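Local coordinates for protein probable TonB-dependent receptor (Pseudomonas aeruginosa, PDB 4K3F) that probably binds methionine in the periplasm as the lipid-anchored substrate-binding protein of a transport system, at residues 153-158 / 169-174; 9-14 / 34-39. All blocks are in the same frame, centred on the assembly; numbering follows the deposited sequence.

Contact 1 of 2, residues 153-158 / 169-174; sequences LEAATL and LINTNY. With MSE (selenomethionine), chain B.
A single water oxygen is gripped by both segments: it donates to Ala-155 O and, at 2.7 Å, to Asn-171 OD1, and it accepts from the backbone N of Asn-171. Direct polar bonds between the segments are absent, so waters carry the polar links between them, and this one touches three protein atoms; OD1 also has the Ala-155 methyl beside it. The other end of the same amide faces the ligand. With CG anti to the carbonyl carbon and beside the backbone N (chi1 -66°), Asn-171 brings ND2 to 2.9 Å from OXT of the bound selenomethionine; the N-H points almost straight at it (169°). Asn-173 OD1 adds a weak bond from the ligand N and accepts a hydrogen bond from Tyr-40 OH.

Apolar contact centres on the Tyr-174 ring, which is clasped on both faces. Ala-156 CA lies 3.6 Å from the ring centroid and 13° off the normal, a CH-pi contact, while its CB sits 3.5 Å from Tyr-174 CZ. Over the opposite face is Asn-173 ND2, 3.4 Å above the plane. The Tyr-174 hydroxyl bonds to Thr-38 O and also accepts from a second water, which in turn donates to Glu-154 OE2. OE1 of that carboxylate takes the N-H of Ala-156 (2.8 Å) from above its plane, and Glu-154 O receives both N and OG1 of Thr-157, which braces the 3-10 turn pressed on the ring.

Farther along, Leu-158 CB packs on Ile-170 CG1, and Leu-158 CD1 comes to 3.2 Å from Leu-169 O, a buried carbonyl without a polar partner in the model. The water and Ala-155 thus form a second shell that probably steadies the ligand-binding Asn-171 amide, whose orientation is consistent with OD1 facing a donor and ND2 an anionic carboxylate.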
loop_
_atom_site.group_PDB
_atom_site.type_symbol
_atom_site.label_atom_id
_atom_site.label_comp_id
_atom_site.label_asym_id
_atom_site.label_seq_id
_atom_site.Cartn_x
_atom_site.Cartn_y
_atom_site.Cartn_z
ATOM N N LEU A 153 10.197 -11.657 1.080
ATOM C CA LEU A 153 10.615 -11.059 2.352
ATOM C C LEU A 153 9.613 -10.016 2.813
ATOM O O LEU A 153 8.746 -9.573 2.065
ATOM C CB LEU A 153 11.992 -10.436 2.264
ATOM C CG LEU A 153 13.152 -11.421 2.009
ATOM C CD1 LEU A 153 14.412 -10.640 1.721
ATOM C CD2 LEU A 153 13.397 -12.363 3.165
ATOM N N GLU A 154 9.691 -9.659 4.089
ATOM C CA GLU A 154 8.683 -8.743 4.631
ATOM C C GLU A 154 8.762 -7.396 3.894
ATOM O O GLU A 154 9.837 -6.858 3.633
ATOM C CB GLU A 154 8.865 -8.565 6.134
ATOM C CG GLU A 154 7.592 -8.081 6.858
ATOM C CD GLU A 154 7.328 -6.579 6.743
ATOM O OE1 GLU A 154 8.293 -5.805 6.683
ATOM O OE2 GLU A 154 6.140 -6.163 6.733
ATOM N N ALA A 155 7.590 -6.840 3.589
ATOM C CA ALA A 155 7.490 -5.623 2.741
ATOM C C ALA A 155 8.410 -4.466 3.109
ATOM O O ALA A 155 8.977 -3.858 2.240
ATOM C CB ALA A 155 6.073 -5.112 2.694
ATOM N N ALA A 156 8.497 -4.146 4.393
ATOM C CA ALA A 156 9.263 -2.998 4.837
ATOM C C ALA A 156 10.768 -3.172 4.642
ATOM O O ALA A 156 11.496 -2.182 4.592
ATOM C CB ALA A 156 8.988 -2.727 6.310
ATOM N N THR A 157 11.215 -4.410 4.486
ATOM C CA THR A 157 12.633 -4.710 4.377
ATOM C C THR A 157 13.168 -4.640 2.948
ATOM O O THR A 157 14.367 -4.716 2.733
ATOM C CB THR A 157 12.986 -6.099 4.930
ATOM O OG1 THR A 157 12.569 -7.129 4.046
ATOM C CG2 THR A 157 12.441 -6.331 6.343
ATOM N N LEU A 158 12.274 -4.540 1.965
ATOM C CA LEU A 158 12.710 -4.630 0.600
ATOM C C LEU A 158 13.650 -3.489 0.137
ATOM O O LEU A 158 14.601 -3.754 -0.619
ATOM C CB LEU A 158 11.518 -4.824 -0.351
ATOM C CG LEU A 158 10.592 -6.023 -0.078
ATOM C CD1 LEU A 158 9.719 -6.304 -1.328
ATOM C CD2 LEU A 158 11.323 -7.275 0.326
ATOM N N LEU A 169 10.237 -5.738 -6.034
ATOM C CA LEU A 169 8.925 -5.126 -6.231
ATOM C C LEU A 169 8.500 -4.586 -4.876
ATOM O O LEU A 169 8.230 -5.358 -3.965
ATOM C CB LEU A 169 7.917 -6.128 -6.809
ATOM C CG LEU A 169 7.986 -6.298 -8.349
ATOM C CD1 LEU A 169 9.326 -6.858 -8.803
ATOM C CD2 LEU A 169 6.835 -7.164 -8.830
ATOM N N ILE A 170 8.471 -3.262 -4.770
ATOM C CA ILE A 170 8.434 -2.575 -3.474
ATOM C C ILE A 170 7.193 -1.725 -3.385
ATOM O O ILE A 170 6.924 -0.936 -4.285
ATOM C CB ILE A 170 9.643 -1.675 -3.310
ATOM C CG1 ILE A 170 10.907 -2.536 -3.468
ATOM C CG2 ILE A 170 9.592 -0.987 -1.967
ATOM C CD1 ILE A 170 12.185 -1.760 -3.379
ATOM N N ASN A 171 6.425 -1.920 -2.315
ATOM C CA ASN A 171 5.252 -1.102 -2.046
ATOM C C ASN A 171 5.656 0.357 -2.059
ATOM O O ASN A 171 6.693 0.770 -1.482
ATOM C CB ASN A 171 4.620 -1.438 -0.702
ATOM C CG ASN A 171 4.047 -2.836 -0.671
ATOM O OD1 ASN A 171 4.751 -3.820 -0.336
ATOM N ND2 ASN A 171 2.801 -2.957 -1.062
ATOM N N THR A 172 4.809 1.169 -2.669
ATOM C CA THR A 172 5.190 2.578 -2.918
ATOM C C THR A 172 5.440 3.384 -1.623
ATOM O O THR A 172 6.330 4.244 -1.556
ATOM C CB THR A 172 4.122 3.220 -3.811
ATOM O OG1 THR A 172 4.191 2.568 -5.077
ATOM C CG2 THR A 172 4.343 4.714 -3.965
ATOM N N ASN A 173 4.649 3.147 -0.565
ATOM C CA ASN A 173 4.886 3.846 0.688
ATOM C C ASN A 173 6.311 3.669 1.183
ATOM O O ASN A 173 6.959 4.652 1.561
ATOM C CB ASN A 173 3.883 3.481 1.779
ATOM C CG ASN A 173 4.070 2.083 2.319
ATOM O OD1 ASN A 173 3.762 1.088 1.664
ATOM N ND2 ASN A 173 4.598 2.000 3.523
ATOM N N TYR A 174 6.826 2.441 1.052
ATOM C CA TYR A 174 8.182 2.147 1.416
ATOM C C TYR A 174 9.191 2.665 0.371
ATOM O O TYR A 174 10.237 3.169 0.739
ATOM C CB TYR A 174 8.396 0.661 1.679
ATOM C CG TYR A 174 7.696 0.164 2.925
ATOM C CD1 TYR A 174 7.862 0.808 4.148
ATOM C CD2 TYR A 174 6.875 -0.932 2.881
ATOM C CE1 TYR A 174 7.235 0.385 5.293
ATOM C CE2 TYR A 174 6.243 -1.403 4.014
ATOM C CZ TYR A 174 6.373 -0.736 5.220
ATOM O OH TYR A 174 5.761 -1.226 6.347
HETATM N N MSE B 300 0.466 1.613 0.869
HETATM C CA MSE B 300 0.637 0.166 0.551
HETATM C C MSE B 300 0.280 -0.006 -0.921
HETATM O O MSE B 300 -0.717 0.563 -1.379
HETATM O OXT MSE B 300 0.975 -0.723 -1.650
HETATM C CB MSE B 300 -0.250 -0.726 1.436
HETATM C CG MSE B 300 -0.064 -2.196 1.148
HETATM SE SE MSE B 300 -1.350 -3.262 2.181
HETATM C CE MSE B 300 -0.683 -2.970 3.923
HETATM O O HOH W 1 5.709 -3.837 7.479
HETATM O O HOH W 2 7.459 -3.548 -0.156
#

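Contact 2 of 2, residues 9-14 / 34-39; sequences ATPVPH and IKEFTD
Glu-36 holds CG anti to its carbonyl carbon (chi1 -61°) and runs extended from there, which carries OE1 to 3.6 Å from Pro-11 CB; the two side chains cross obliquely. Thr-10 likewise sets CG2 anti to the carbonyl carbon, and the methyl lies 3.6 Å from Phe-37 O. Two further carbons approach that carbonyl: Thr-10 CA sends its C-H to it at 3.3 Å with an angle of 174° at the hydrogen, and Pro-11 CD stands 3.4 Å away.

The backbones meet as a parallel bridge of Ala-9 with Glu-36. Ala-9 N donates to Lys-35 O at 3.0 Å, and Phe-37 N returns a bond to Ala-9 O at 2.9 Å (161°), so Ala-9 binds the residues flanking its bridge partner. This is the end of a beta-alpha-beta crossover: strand 3-9 leads into helix 11-26, which returns to strand 30-36 at the edge of the sheet. The Ala-9 and Glu-36 side chains share the sheet face covered by that helix, through Leu-18 and Ala-15.

Phe-37 directs its ring to Gln-42, Pro-43 and Gln-46 of helix 42-48, and Asp-39 OD2 accepts from the backbone N of Val-41 and Gln-42. At the helix start, a water donates to Pro-11 O at 2.7 Å and weakly to Glu-36 OE2, which also bonds a glycerol probably left from crystallisation.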
loop_
_atom_site.group_PDB
_atom_site.type_symbol
_atom_site.label_atom_id
_atom_site.label_comp_id
_atom_site.label_asym_id
_atom_site.label_seq_id
_atom_site.Cartn_x
_atom_site.Cartn_y
_atom_site.Cartn_z
ATOM N N ALA A 9 -1.072 5.541 11.106
ATOM C CA ALA A 9 -0.739 5.677 9.689
ATOM C C ALA A 9 0.715 5.402 9.416
ATOM O O ALA A 9 1.550 5.672 10.281
ATOM C CB ALA A 9 -1.044 7.077 9.230
ATOM N N THR A 10 1.020 4.892 8.228
ATOM C CA THR A 10 2.417 4.805 7.776
ATOM C C THR A 10 2.854 6.237 7.395
ATOM O O THR A 10 2.047 7.148 7.142
ATOM C CB THR A 10 2.608 3.822 6.581
ATOM O OG1 THR A 10 1.483 3.960 5.689
ATOM C CG2 THR A 10 2.629 2.382 7.096
ATOM N N PRO A 11 4.157 6.494 7.435
ATOM C CA PRO A 11 4.561 7.908 7.394
ATOM C C PRO A 11 4.322 8.606 6.061
ATOM O O PRO A 11 3.937 9.769 6.055
ATOM C CB PRO A 11 6.073 7.835 7.657
ATOM C CG PRO A 11 6.255 6.584 8.409
ATOM C CD PRO A 11 5.286 5.626 7.795
ATOM N N VAL A 12 4.512 7.891 4.950
ATOM C CA VAL A 12 4.441 8.508 3.623
ATOM C C VAL A 12 3.747 7.542 2.675
ATOM O O VAL A 12 4.206 6.423 2.516
ATOM C CB VAL A 12 5.847 8.863 3.036
ATOM C CG1 VAL A 12 5.721 9.530 1.675
ATOM C CG2 VAL A 12 6.654 9.752 3.965
ATOM N N PRO A 13 2.658 7.968 2.027
ATOM C CA PRO A 13 2.005 9.271 2.061
ATOM C C PRO A 13 1.023 9.497 3.190
ATOM O O PRO A 13 0.585 10.632 3.384
ATOM C CB PRO A 13 1.249 9.295 0.723
ATOM C CG PRO A 13 0.836 7.886 0.539
ATOM C CD PRO A 13 2.067 7.106 0.970
ATOM N N HIS A 14 0.668 8.437 3.936
ATOM C CA HIS A 14 -0.542 8.479 4.749
ATOM C C HIS A 14 -0.533 9.534 5.839
ATOM O O HIS A 14 -1.469 10.309 5.965
ATOM C CB HIS A 14 -0.843 7.087 5.326
ATOM C CG HIS A 14 -0.842 6.021 4.283
ATOM N ND1 HIS A 14 0.307 5.606 3.641
ATOM C CD2 HIS A 14 -1.859 5.343 3.714
ATOM C CE1 HIS A 14 -0.010 4.696 2.736
ATOM N NE2 HIS A 14 -1.319 4.514 2.762
ATOM N N ILE A 34 -2.695 11.887 15.097
ATOM C CA ILE A 34 -2.085 10.958 14.147
ATOM C C ILE A 34 -0.914 10.281 14.856
ATOM O O ILE A 34 -0.098 10.959 15.519
ATOM C CB ILE A 34 -1.526 11.732 12.933
ATOM C CG1 ILE A 34 -2.640 12.481 12.196
ATOM C CG2 ILE A 34 -0.776 10.818 11.986
ATOM C CD1 ILE A 34 -2.108 13.654 11.400
ATOM N N LYS A 35 -0.858 8.958 14.734
ATOM C CA LYS A 35 0.223 8.167 15.317
ATOM C C LYS A 35 0.898 7.395 14.205
ATOM O O LYS A 35 0.254 6.578 13.529
ATOM C CB LYS A 35 -0.351 7.242 16.391
ATOM C CG LYS A 35 -0.664 7.949 17.725
ATOM C CD LYS A 35 -1.803 8.956 17.607
ATOM C CE LYS A 35 -2.407 9.321 18.943
ATOM N NZ LYS A 35 -1.400 9.955 19.831
ATOM N N GLU A 36 2.192 7.627 14.010
ATOM C CA GLU A 36 2.895 6.987 12.926
ATOM C C GLU A 36 3.422 5.605 13.282
ATOM O O GLU A 36 3.937 5.419 14.378
ATOM C CB GLU A 36 4.074 7.829 12.500
ATOM C CG GLU A 36 3.635 9.191 12.002
ATOM C CD GLU A 36 4.718 9.955 11.251
ATOM O OE1 GLU A 36 5.761 9.391 10.856
ATOM O OE2 GLU A 36 4.496 11.152 11.061
ATOM N N PHE A 37 3.301 4.666 12.362
ATOM C CA PHE A 37 3.838 3.316 12.521
ATOM C C PHE A 37 4.621 2.960 11.266
ATOM O O PHE A 37 4.275 3.394 10.173
ATOM C CB PHE A 37 2.700 2.317 12.699
ATOM C CG PHE A 37 2.023 2.428 14.025
ATOM C CD1 PHE A 37 0.995 3.335 14.210
ATOM C CD2 PHE A 37 2.412 1.625 15.088
ATOM C CE1 PHE A 37 0.370 3.449 15.448
ATOM C CE2 PHE A 37 1.791 1.736 16.309
ATOM C CZ PHE A 37 0.751 2.657 16.478
ATOM N N THR A 38 5.675 2.153 11.388
ATOM C CA THR A 38 6.448 1.841 10.207
ATOM C C THR A 38 6.061 0.504 9.536
ATOM O O THR A 38 6.578 0.176 8.461
ATOM C CB THR A 38 7.936 1.791 10.544
ATOM O OG1 THR A 38 8.147 0.757 11.510
ATOM C CG2 THR A 38 8.388 3.121 11.083
ATOM N N ASP A 39 5.189 -0.276 10.179
ATOM C CA ASP A 39 4.891 -1.634 9.755
ATOM C C ASP A 39 3.422 -1.832 9.354
ATOM O O ASP A 39 2.591 -0.941 9.538
ATOM C CB ASP A 39 5.210 -2.604 10.894
ATOM C CG ASP A 39 4.192 -2.517 12.023
ATOM O OD1 ASP A 39 4.020 -1.415 12.614
ATOM O OD2 ASP A 39 3.526 -3.551 12.262
HETATM O O HOH W 3 5.220 11.461 7.660
#

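Overall arrangement
Along the chain, both segments of contact 2 precede those of contact 1, and the two centres lie 14 Å apart. They belong to different sheets: contact 2 to the six-stranded sheet, at strands 3-9 and 30-36, contact 1 to the five-stranded sheet, at the ends of strands 149-153 and 167-170. They nonetheless touch, since Asn-173 CB packs 3.1 Å from Val-12 O, putting helix 172-177 against the start of helix 11-26. Both hold pocket residues, His-14 in one and Asn-171 and Asn-173 in the other. This fits the two-lobed fold of periplasmic binding proteins, with ligand held between the lobes.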